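Local coordinates for DegV family protein (Thermus thermophilus, PDB 2DT8) that binds a fatty acid such as palmitic acid and carries a zinc ion, as a lipid-binding member of the DegV family, at residues R2-T7 with G22-P27; P64-F69 with A99-Q104; V72-L77 with Q104-R109; D81-L86 with G108-V113. All coordinates share one frame; numbering follows the deposited sequence.

Interaction 1. Residues R2-T7 with G22-P27; sequences RITLVT and GVRVVP
T7 sets its methyl CG2 against V23, with CG2 3.7 Å from V23 CG1, and the same methyl stays within packing distance of V25 CG2. That methyl sits between the backbone N and the carbonyl carbon of T7, which leaves OG1 anti to the N (chi1 -172°), where it is hydrogen-bonded to the carbonyl of L86. V6 and R24 put their side chains on the other face of the sheet. There V6 CG1 meets V26 CG2 at 4.0 Å, while V6 CG2 lies against R24 CB. The R24 chain runs extended as far as NE and passes the methyl of T4, whose CG2 is 3.9 Å from R24 NE.

Between the backbones runs a parallel ladder. R24 N donates to L5 O at 3.0 Å, T7 N to R24 O at 2.9 Å, and V26 N to T7 O at 2.9 Å. Just before the ladder, a water bridges the two backbones, accepting from L5 N and donating to G22 O. G22, at positive phi, is the C-prime residue of the Schellman motif that ends the preceding helix.

The two strands belong to a beta-alpha-beta unit, 3-8, 15-18 and 24-32. Strand 82-87 pairs with the other edge of 3-8. Helix 120-135 covers the face of L5, T7 and V23, whereas helix 66-76 packs on that of T4, R24 and V26.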
# COMPACT_ATOMS: atom_id res chain seq x y z
N ARG A 2 0.25 11.52 -24.39
CA ARG A 2 -0.78 11.42 -23.37
C ARG A 2 -0.60 10.10 -22.65
O ARG A 2 -0.68 9.03 -23.24
CB ARG A 2 -2.15 11.47 -24.02
CG ARG A 2 -2.41 12.78 -24.72
CD ARG A 2 -3.62 12.66 -25.64
NE ARG A 2 -3.39 11.58 -26.60
CZ ARG A 2 -4.36 10.90 -27.18
NH1 ARG A 2 -5.63 11.17 -26.87
NH2 ARG A 2 -4.08 9.95 -28.05
N ILE A 3 -0.33 10.22 -21.36
CA ILE A 3 -0.10 9.07 -20.49
C ILE A 3 -1.19 9.00 -19.43
O ILE A 3 -1.47 9.98 -18.74
CB ILE A 3 1.28 9.19 -19.80
CG1 ILE A 3 2.38 9.26 -20.87
CG2 ILE A 3 1.52 7.99 -18.87
CD1 ILE A 3 3.77 9.55 -20.34
N THR A 4 -1.81 7.83 -19.34
CA THR A 4 -2.87 7.60 -18.36
C THR A 4 -2.35 6.64 -17.29
O THR A 4 -1.65 5.66 -17.59
CB THR A 4 -4.12 6.98 -19.04
OG1 THR A 4 -4.74 7.98 -19.87
CG2 THR A 4 -5.13 6.50 -18.00
N LEU A 5 -2.67 6.94 -16.04
CA LEU A 5 -2.27 6.12 -14.91
C LEU A 5 -3.34 5.12 -14.52
O LEU A 5 -4.52 5.46 -14.42
CB LEU A 5 -2.00 6.98 -13.68
CG LEU A 5 -0.65 7.68 -13.61
CD1 LEU A 5 -0.74 8.81 -12.60
CD2 LEU A 5 0.41 6.66 -13.22
N VAL A 6 -2.90 3.89 -14.29
CA VAL A 6 -3.75 2.79 -13.86
C VAL A 6 -3.08 2.18 -12.63
O VAL A 6 -1.85 2.10 -12.55
CB VAL A 6 -3.87 1.69 -14.94
CG1 VAL A 6 -4.59 0.45 -14.36
CG2 VAL A 6 -4.62 2.22 -16.15
N THR A 7 -3.88 1.80 -11.65
CA THR A 7 -3.35 1.13 -10.48
C THR A 7 -4.39 0.10 -10.05
O THR A 7 -5.38 -0.10 -10.75
CB THR A 7 -3.02 2.14 -9.33
OG1 THR A 7 -2.33 1.45 -8.27
CG2 THR A 7 -4.30 2.78 -8.77
N GLY A 22 -7.94 11.27 -12.68
CA GLY A 22 -7.96 10.39 -13.84
C GLY A 22 -7.22 9.09 -13.65
O GLY A 22 -6.80 8.45 -14.62
N VAL A 23 -7.04 8.68 -12.40
CA VAL A 23 -6.37 7.43 -12.10
C VAL A 23 -7.42 6.33 -12.21
O VAL A 23 -8.47 6.41 -11.58
CB VAL A 23 -5.79 7.44 -10.67
CG1 VAL A 23 -5.26 6.05 -10.30
CG2 VAL A 23 -4.69 8.48 -10.56
N ARG A 24 -7.17 5.33 -13.04
CA ARG A 24 -8.12 4.24 -13.20
C ARG A 24 -7.73 3.13 -12.23
O ARG A 24 -6.55 2.84 -12.05
CB ARG A 24 -8.12 3.77 -14.65
CG ARG A 24 -8.48 4.92 -15.59
CD ARG A 24 -8.59 4.50 -17.03
NE ARG A 24 -8.90 5.65 -17.87
CZ ARG A 24 -9.78 5.63 -18.87
NH1 ARG A 24 -10.44 4.52 -19.15
NH2 ARG A 24 -10.00 6.73 -19.58
N VAL A 25 -8.73 2.51 -11.61
CA VAL A 25 -8.45 1.48 -10.62
C VAL A 25 -9.05 0.12 -10.97
O VAL A 25 -10.24 0.00 -11.25
CB VAL A 25 -8.98 1.92 -9.24
CG1 VAL A 25 -8.62 0.88 -8.18
CG2 VAL A 25 -8.41 3.28 -8.87
N VAL A 26 -8.20 -0.90 -10.96
CA VAL A 26 -8.61 -2.27 -11.24
C VAL A 26 -8.78 -2.90 -9.86
O VAL A 26 -7.84 -2.95 -9.07
CB VAL A 26 -7.51 -3.01 -12.02
CG1 VAL A 26 -7.93 -4.45 -12.24
CG2 VAL A 26 -7.26 -2.30 -13.36
N PRO A 27 -9.99 -3.38 -9.54
CA PRO A 27 -10.21 -3.98 -8.22
C PRO A 27 -9.67 -5.37 -7.96
O PRO A 27 -9.56 -6.19 -8.87
CB PRO A 27 -11.73 -3.96 -8.09
CG PRO A 27 -12.18 -4.21 -9.48
CD PRO A 27 -11.25 -3.32 -10.31
O HOH W 1 -4.30 9.36 -15.55

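Interaction 2. Residues P64-F69 with A99-Q104; sequences PSPEDF and AELAAQ. With ZN (zinc ion), chain B.
F69 lays one face of its ring on A99, and this is the tight half of the contact. A99 CB stands 3.8 Å from the ring centroid and only 6° off the ring normal, a CH-pi contact over the centre of the face. A99 N and CA come close to the CG and CD2 side of the same ring. One helical turn on, A102 CB presses against two groups of helix 66-76: it is 3.5 Å from F69 CB and 3.3 Å from P66 O. With small alanines at both places, the helices come close, and the CA atoms of P66 and A102 are 5.0 Å apart. The ring of H87 meets that of F69 with the two planes nearly perpendicular.

Toward solvent the packing thins. P66 and L101 lie side by side, pointing the same way, and touch through P66 CG and L101 CD1 at 3.9 Å. L101 is exposed there. At the N-terminus of helix 66-76, the N-cap S65 and D68 of the first turn form a capping box: D68 N donates to S65 OG, and S65 N returns a bond to D68 OD2 from above the carboxylate plane. E67 starts away from helix 95-103, but its chain bends at chi2 (-55°), and OE2 binds the zinc ion at 1.9 Å.

Direct contact is mostly between carbons; the metal chemistry lies at the exposed side, where E67, E105 and a water ligate the zinc, joining helix 66-76 to the loop after helix 95-103.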
# COMPACT_ATOMS: atom_id res chain seq x y z
N PRO A 64 -6.49 -9.45 -9.72
CA PRO A 64 -7.32 -9.31 -10.90
C PRO A 64 -6.86 -10.24 -12.06
O PRO A 64 -5.70 -10.67 -12.03
CB PRO A 64 -7.12 -7.83 -11.43
CG PRO A 64 -6.49 -7.16 -10.24
CD PRO A 64 -5.65 -8.25 -9.60
N SER A 65 -7.72 -10.57 -13.02
CA SER A 65 -7.35 -11.46 -14.11
C SER A 65 -6.72 -10.63 -15.22
O SER A 65 -6.80 -9.39 -15.22
CB SER A 65 -8.60 -12.11 -14.69
OG SER A 65 -9.39 -11.15 -15.38
N PRO A 66 -6.08 -11.29 -16.20
CA PRO A 66 -5.48 -10.53 -17.28
C PRO A 66 -6.54 -9.72 -18.04
O PRO A 66 -6.29 -8.59 -18.45
CB PRO A 66 -4.85 -11.61 -18.15
CG PRO A 66 -4.41 -12.62 -17.14
CD PRO A 66 -5.59 -12.69 -16.19
N GLU A 67 -7.73 -10.29 -18.24
CA GLU A 67 -8.76 -9.54 -18.96
C GLU A 67 -9.31 -8.37 -18.14
O GLU A 67 -9.77 -7.39 -18.73
CB GLU A 67 -9.88 -10.46 -19.45
CG GLU A 67 -9.48 -11.43 -20.58
CD GLU A 67 -8.89 -10.76 -21.81
OE1 GLU A 67 -9.24 -9.59 -22.12
OE2 GLU A 67 -8.06 -11.42 -22.48
N ASP A 68 -9.27 -8.45 -16.81
CA ASP A 68 -9.72 -7.33 -15.99
C ASP A 68 -8.84 -6.14 -16.35
O ASP A 68 -9.31 -5.02 -16.53
CB ASP A 68 -9.56 -7.62 -14.49
CG ASP A 68 -10.60 -8.61 -13.95
OD1 ASP A 68 -11.69 -8.73 -14.55
OD2 ASP A 68 -10.32 -9.24 -12.91
N PHE A 69 -7.54 -6.39 -16.47
CA PHE A 69 -6.60 -5.34 -16.84
C PHE A 69 -6.74 -4.93 -18.31
O PHE A 69 -6.72 -3.75 -18.63
CB PHE A 69 -5.16 -5.80 -16.58
CG PHE A 69 -4.68 -5.53 -15.19
CD1 PHE A 69 -4.44 -4.23 -14.77
CD2 PHE A 69 -4.48 -6.57 -14.30
CE1 PHE A 69 -4.00 -3.96 -13.48
CE2 PHE A 69 -4.03 -6.33 -13.00
CZ PHE A 69 -3.80 -5.01 -12.59
N ALA A 99 -1.15 -7.90 -14.84
CA ALA A 99 -1.00 -6.65 -15.58
C ALA A 99 -0.03 -6.85 -16.75
O ALA A 99 -0.29 -6.38 -17.85
CB ALA A 99 -0.50 -5.54 -14.65
N GLU A 100 1.08 -7.54 -16.50
CA GLU A 100 2.06 -7.78 -17.56
C GLU A 100 1.46 -8.63 -18.68
O GLU A 100 1.71 -8.38 -19.86
CB GLU A 100 3.31 -8.43 -17.00
CG GLU A 100 4.03 -7.49 -16.04
CD GLU A 100 5.26 -8.10 -15.43
OE1 GLU A 100 5.29 -9.33 -15.23
OE2 GLU A 100 6.21 -7.34 -15.15
N LEU A 101 0.66 -9.63 -18.32
CA LEU A 101 0.03 -10.44 -19.36
C LEU A 101 -0.92 -9.58 -20.21
O LEU A 101 -0.97 -9.71 -21.44
CB LEU A 101 -0.72 -11.62 -18.74
CG LEU A 101 0.18 -12.73 -18.18
CD1 LEU A 101 -0.63 -13.70 -17.33
CD2 LEU A 101 0.84 -13.45 -19.34
N ALA A 102 -1.69 -8.70 -19.57
CA ALA A 102 -2.59 -7.83 -20.30
C ALA A 102 -1.79 -6.83 -21.13
O ALA A 102 -2.19 -6.48 -22.24
CB ALA A 102 -3.51 -7.07 -19.34
N ALA A 103 -0.67 -6.36 -20.59
CA ALA A 103 0.15 -5.39 -21.31
C ALA A 103 0.64 -5.92 -22.66
O ALA A 103 0.82 -5.14 -23.60
CB ALA A 103 1.33 -4.97 -20.44
N GLN A 104 0.83 -7.24 -22.75
CA GLN A 104 1.28 -7.88 -24.00
C GLN A 104 0.28 -7.68 -25.14
O GLN A 104 0.63 -7.81 -26.32
CB GLN A 104 1.52 -9.38 -23.79
CG GLN A 104 2.73 -9.70 -22.92
CD GLN A 104 2.82 -11.16 -22.52
OE1 GLN A 104 3.52 -11.52 -21.58
NE2 GLN A 104 2.10 -12.02 -23.24
ZN ZN B . -6.97 -11.02 -24.02
O HOH W 2 -5.92 -12.92 -24.06

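Interaction 3. Residues V72-L77 with Q104-R109; sequences VYREAL and QEFPGR. With ZN (zinc ion), chain B.
F106 points its ring at helix 66-76 from the start of a type II beta turn, F106 to R109, and its ring carbons do most of the touching, with the neighbours approaching obliquely: CE2 lies 3.6 Å from Y73 CB, CZ is close to R74 N and CB, and CD1 is 3.7 Å from L77 CD1. Seen from Y73, F106 CE2 comes at the ring edge, near the plane. At the in-plane edge of the F106 ring sits the NH2 of R109, whose guanidinium carries L77 CD1 over one face, offset toward the rim.

The turn is closed by R109 N donating to F106 O. G108 stands at positive phi (87°) in it, with backbone angles that call for glycine. The turn delivers the chain from helix 95-103 to strand 110-114 and brings both F106 and R109 against L77 CD1.

Charged groups line the outer margin. R74 NH1 and E105 OE1 are 4.4 Å apart, too far for a salt bridge, but one water accepts from NH1 and donates to OE1. The E105 chain is extended beyond CG (chi2 -167°), and its other oxygen, OE2, binds the zinc ion that E67 also binds. The hydroxyl of Y73 leads away from this contact to S85 OG. Near the end of the helix, L77 CB packs against R109 NH1 at 3.8 Å, and that nitrogen donates to a water 3.0 Å away.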
# COMPACT_ATOMS: atom_id res chain seq x y z
N VAL A 72 -9.45 -2.37 -19.04
CA VAL A 72 -9.09 -1.04 -18.58
C VAL A 72 -8.03 -0.44 -19.51
O VAL A 72 -8.16 0.72 -19.91
CB VAL A 72 -8.61 -1.10 -17.10
CG1 VAL A 72 -8.10 0.26 -16.65
CG2 VAL A 72 -9.78 -1.54 -16.21
N TYR A 73 -7.02 -1.21 -19.90
CA TYR A 73 -5.99 -0.68 -20.78
C TYR A 73 -6.60 -0.27 -22.12
O TYR A 73 -6.29 0.80 -22.65
CB TYR A 73 -4.87 -1.70 -21.04
CG TYR A 73 -4.02 -2.05 -19.83
CD1 TYR A 73 -3.96 -1.21 -18.71
CD2 TYR A 73 -3.24 -3.21 -19.82
CE1 TYR A 73 -3.16 -1.51 -17.62
CE2 TYR A 73 -2.43 -3.52 -18.74
CZ TYR A 73 -2.39 -2.67 -17.64
OH TYR A 73 -1.59 -2.99 -16.57
N ARG A 74 -7.47 -1.05 -22.67
CA ARG A 74 -8.10 -0.81 -23.97
C ARG A 74 -8.93 0.47 -23.94
O ARG A 74 -8.93 1.26 -24.88
CB ARG A 74 -9.00 -1.99 -24.34
CG ARG A 74 -9.77 -1.78 -25.64
CD ARG A 74 -10.40 -3.06 -26.17
NE ARG A 74 -11.19 -3.77 -25.16
CZ ARG A 74 -10.76 -4.82 -24.48
NH1 ARG A 74 -9.57 -5.35 -24.73
NH2 ARG A 74 -11.54 -5.35 -23.54
N GLU A 75 -9.60 0.65 -22.79
CA GLU A 75 -10.45 1.81 -22.68
C GLU A 75 -9.61 3.09 -22.52
O GLU A 75 -9.89 4.14 -23.10
CB GLU A 75 -11.39 1.66 -21.44
CG GLU A 75 -12.51 0.66 -21.68
CD GLU A 75 -13.31 0.35 -20.43
OE1 GLU A 75 -12.81 0.61 -19.31
OE2 GLU A 75 -14.43 -0.19 -20.56
N ALA A 76 -8.52 2.90 -21.76
CA ALA A 76 -7.66 4.04 -21.51
C ALA A 76 -6.94 4.51 -22.79
O ALA A 76 -6.80 5.71 -23.06
CB ALA A 76 -6.56 3.67 -20.48
N LEU A 77 -6.53 3.54 -23.59
CA LEU A 77 -5.83 3.82 -24.84
C LEU A 77 -6.71 4.38 -25.95
O LEU A 77 -6.21 4.75 -27.01
CB LEU A 77 -5.09 2.56 -25.31
CG LEU A 77 -3.95 2.24 -24.34
CD1 LEU A 77 -3.36 0.88 -24.65
CD2 LEU A 77 -2.88 3.33 -24.45
N GLN A 104 0.83 -7.24 -22.75
CA GLN A 104 1.28 -7.88 -24.00
C GLN A 104 0.28 -7.68 -25.14
O GLN A 104 0.63 -7.81 -26.32
CB GLN A 104 1.52 -9.38 -23.79
CG GLN A 104 2.73 -9.70 -22.92
CD GLN A 104 2.82 -11.16 -22.52
OE1 GLN A 104 3.52 -11.52 -21.58
NE2 GLN A 104 2.10 -12.02 -23.24
N GLU A 105 -0.96 -7.36 -24.79
CA GLU A 105 -2.00 -7.13 -25.80
C GLU A 105 -1.89 -5.76 -26.47
O GLU A 105 -2.51 -5.51 -27.50
CB GLU A 105 -3.40 -7.25 -25.18
CG GLU A 105 -3.70 -8.60 -24.56
CD GLU A 105 -5.17 -8.81 -24.25
OE1 GLU A 105 -6.00 -7.99 -24.70
OE2 GLU A 105 -5.49 -9.81 -23.56
N PHE A 106 -1.08 -4.88 -25.87
CA PHE A 106 -0.90 -3.52 -26.37
C PHE A 106 0.61 -3.27 -26.36
O PHE A 106 1.11 -2.38 -25.66
CB PHE A 106 -1.60 -2.54 -25.40
CG PHE A 106 -3.00 -2.98 -25.02
CD1 PHE A 106 -4.09 -2.61 -25.79
CD2 PHE A 106 -3.21 -3.77 -23.89
CE1 PHE A 106 -5.38 -3.04 -25.47
CE2 PHE A 106 -4.50 -4.21 -23.56
CZ PHE A 106 -5.59 -3.83 -24.35
N PRO A 107 1.36 -4.06 -27.15
CA PRO A 107 2.82 -3.92 -27.20
C PRO A 107 3.30 -2.50 -27.48
O PRO A 107 2.90 -1.86 -28.45
CB PRO A 107 3.23 -4.89 -28.31
CG PRO A 107 2.02 -4.95 -29.21
CD PRO A 107 0.86 -4.93 -28.23
N GLY A 108 4.21 -2.06 -26.60
CA GLY A 108 4.69 -0.70 -26.73
C GLY A 108 3.90 0.41 -26.04
O GLY A 108 4.39 1.51 -25.82
N ARG A 109 2.63 0.06 -25.75
CA ARG A 109 1.81 1.02 -25.05
C ARG A 109 1.49 0.98 -23.60
O ARG A 109 0.70 1.78 -23.12
CB ARG A 109 0.62 0.96 -25.94
CG ARG A 109 0.80 1.52 -27.36
CD ARG A 109 -0.53 1.81 -28.01
NE ARG A 109 -1.28 0.60 -28.29
CZ ARG A 109 -2.59 0.57 -28.56
NH1 ARG A 109 -3.31 1.68 -28.51
NH2 ARG A 109 -3.17 -0.58 -28.88
ZN ZN B . -6.97 -11.02 -24.02
O HOH W 3 -8.70 -8.23 -24.38
O HOH W 4 -2.88 4.60 -28.05
O HOH W 2 -5.92 -12.92 -24.06

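Interaction 4. Residues D81-L86 with G108-V113; sequences DHVLSL and GRVTVV
H82 swings its imidazole across to strand 110-114, where NE2 and T111 OG1 share a hydrogen bond of 2.7 Å whose donor could be either. CG of H82 is anti to the backbone N (chi1 -163°), and the ring lies with R109 O 3.5 Å above one face, offset toward the rim. At its edge a water sits in the ring plane, 2.8 Å from ND1, and donates to G108 O. The ring is thus held at both nitrogens. T111 meets it by setting OG1 anti to its carbonyl carbon (chi1 -60°), which leaves CG2 anti to the backbone N.

L84, L86 and V113 share the face of T111. CG of L84 is anti to the backbone N, and CD1 reaches V113 CG2 at 3.8 Å. CG of L86 instead lies beside its N (chi1 -86°); this side chain runs alongside V113, with CD1 4.1 Å from V113 CB. On the opposite face V83 CB touches V110 CG2, and S85 directs OG to H87 and Y73.

Between them the backbones make four bonds: V83 N to R109 O, T111 N to V83 O, S85 N to T111 O, and V113 N to S85 O at 2.7 Å. The bonds donated by S85 N and V113 N are almost straight. Helix 139-151 covers the leucine face, and Y73 packs on the valines of the other. With helix 95-103 as the connection, this parallel pair is a classic beta-alpha-beta unit, placing strand 110-114 beside strand 82-87 in the sheet.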
# COMPACT_ATOMS: atom_id res chain seq x y z
N ASP A 81 -2.04 7.73 -25.33
CA ASP A 81 -1.02 7.10 -26.15
C ASP A 81 -0.28 6.02 -25.39
O ASP A 81 0.31 5.12 -25.98
CB ASP A 81 0.01 8.14 -26.61
CG ASP A 81 -0.61 9.26 -27.41
OD1 ASP A 81 -1.23 8.97 -28.45
OD2 ASP A 81 -0.47 10.43 -27.00
N HIS A 82 -0.32 6.10 -24.06
CA HIS A 82 0.42 5.16 -23.24
C HIS A 82 -0.21 5.03 -21.87
O HIS A 82 -0.84 5.98 -21.38
CB HIS A 82 1.87 5.66 -23.09
CG HIS A 82 2.84 4.62 -22.63
ND1 HIS A 82 3.55 3.84 -23.52
CD2 HIS A 82 3.21 4.22 -21.39
CE1 HIS A 82 4.33 3.01 -22.84
NE2 HIS A 82 4.14 3.22 -21.55
N VAL A 83 -0.04 3.86 -21.25
CA VAL A 83 -0.57 3.60 -19.92
C VAL A 83 0.57 3.26 -18.97
O VAL A 83 1.42 2.41 -19.28
CB VAL A 83 -1.56 2.41 -19.93
CG1 VAL A 83 -1.91 2.01 -18.49
CG2 VAL A 83 -2.83 2.80 -20.66
N LEU A 84 0.62 3.94 -17.83
CA LEU A 84 1.62 3.67 -16.82
C LEU A 84 0.79 2.98 -15.73
O LEU A 84 -0.13 3.59 -15.17
CB LEU A 84 2.24 4.98 -16.32
CG LEU A 84 3.22 4.85 -15.16
CD1 LEU A 84 4.34 3.88 -15.53
CD2 LEU A 84 3.80 6.23 -14.85
N SER A 85 1.10 1.71 -15.47
CA SER A 85 0.36 0.86 -14.53
C SER A 85 1.22 0.54 -13.30
O SER A 85 2.20 -0.21 -13.40
CB SER A 85 -0.02 -0.43 -15.27
OG SER A 85 -1.25 -0.99 -14.82
N LEU A 86 0.85 1.10 -12.15
CA LEU A 86 1.58 0.95 -10.88
C LEU A 86 0.86 -0.02 -9.95
O LEU A 86 -0.33 0.10 -9.69
CB LEU A 86 1.73 2.31 -10.19
CG LEU A 86 2.95 3.13 -10.63
CD1 LEU A 86 2.93 3.34 -12.13
CD2 LEU A 86 2.96 4.46 -9.91
N GLY A 108 4.21 -2.06 -26.60
CA GLY A 108 4.69 -0.70 -26.73
C GLY A 108 3.90 0.41 -26.04
O GLY A 108 4.39 1.51 -25.82
N ARG A 109 2.63 0.06 -25.75
CA ARG A 109 1.81 1.02 -25.05
C ARG A 109 1.49 0.98 -23.60
O ARG A 109 0.70 1.78 -23.12
CB ARG A 109 0.62 0.96 -25.94
CG ARG A 109 0.80 1.52 -27.36
CD ARG A 109 -0.53 1.81 -28.01
NE ARG A 109 -1.28 0.60 -28.29
CZ ARG A 109 -2.59 0.57 -28.56
NH1 ARG A 109 -3.31 1.68 -28.51
NH2 ARG A 109 -3.17 -0.58 -28.88
N VAL A 110 2.12 0.01 -22.91
CA VAL A 110 1.82 -0.11 -21.49
C VAL A 110 3.09 -0.42 -20.74
O VAL A 110 3.83 -1.34 -21.09
CB VAL A 110 0.80 -1.23 -21.24
CG1 VAL A 110 0.55 -1.37 -19.72
CG2 VAL A 110 -0.50 -0.95 -21.97
N THR A 111 3.34 0.35 -19.68
CA THR A 111 4.50 0.10 -18.84
C THR A 111 3.98 -0.29 -17.47
O THR A 111 3.29 0.48 -16.81
CB THR A 111 5.38 1.35 -18.70
OG1 THR A 111 5.84 1.76 -19.99
CG2 THR A 111 6.58 1.06 -17.80
N VAL A 112 4.31 -1.51 -17.05
CA VAL A 112 3.88 -2.01 -15.75
C VAL A 112 5.02 -1.86 -14.76
O VAL A 112 6.14 -2.32 -15.02
CB VAL A 112 3.48 -3.50 -15.85
CG1 VAL A 112 3.09 -4.04 -14.48
CG2 VAL A 112 2.33 -3.66 -16.85
N VAL A 113 4.74 -1.22 -13.63
CA VAL A 113 5.74 -0.99 -12.59
C VAL A 113 5.40 -1.68 -11.27
O VAL A 113 4.32 -1.48 -10.71
CB VAL A 113 5.90 0.53 -12.31
CG1 VAL A 113 6.93 0.76 -11.21
CG2 VAL A 113 6.30 1.28 -13.59
O HOH W 5 4.09 4.19 -26.27

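Interactions 1 and 4 are partly buried strand pairings in one sheet, where strands 3-8 and 82-87 lie side by side; T4 O takes a backbone bond from L84 N, and V6 packs on V83. Both rest on parallel backbone ladders, with side chains on two faces. Interactions 2 and 3 lie on one side of that sheet and share helix 66-76: the first is a buried, alanine-lined helix contact, the second a partly buried aromatic and arginine contact with water bridges. The zinc ion links them at the surface through E67 and E105. Y73 ties the layers together, touching A99 and A102 as well as V83, V110 and S85.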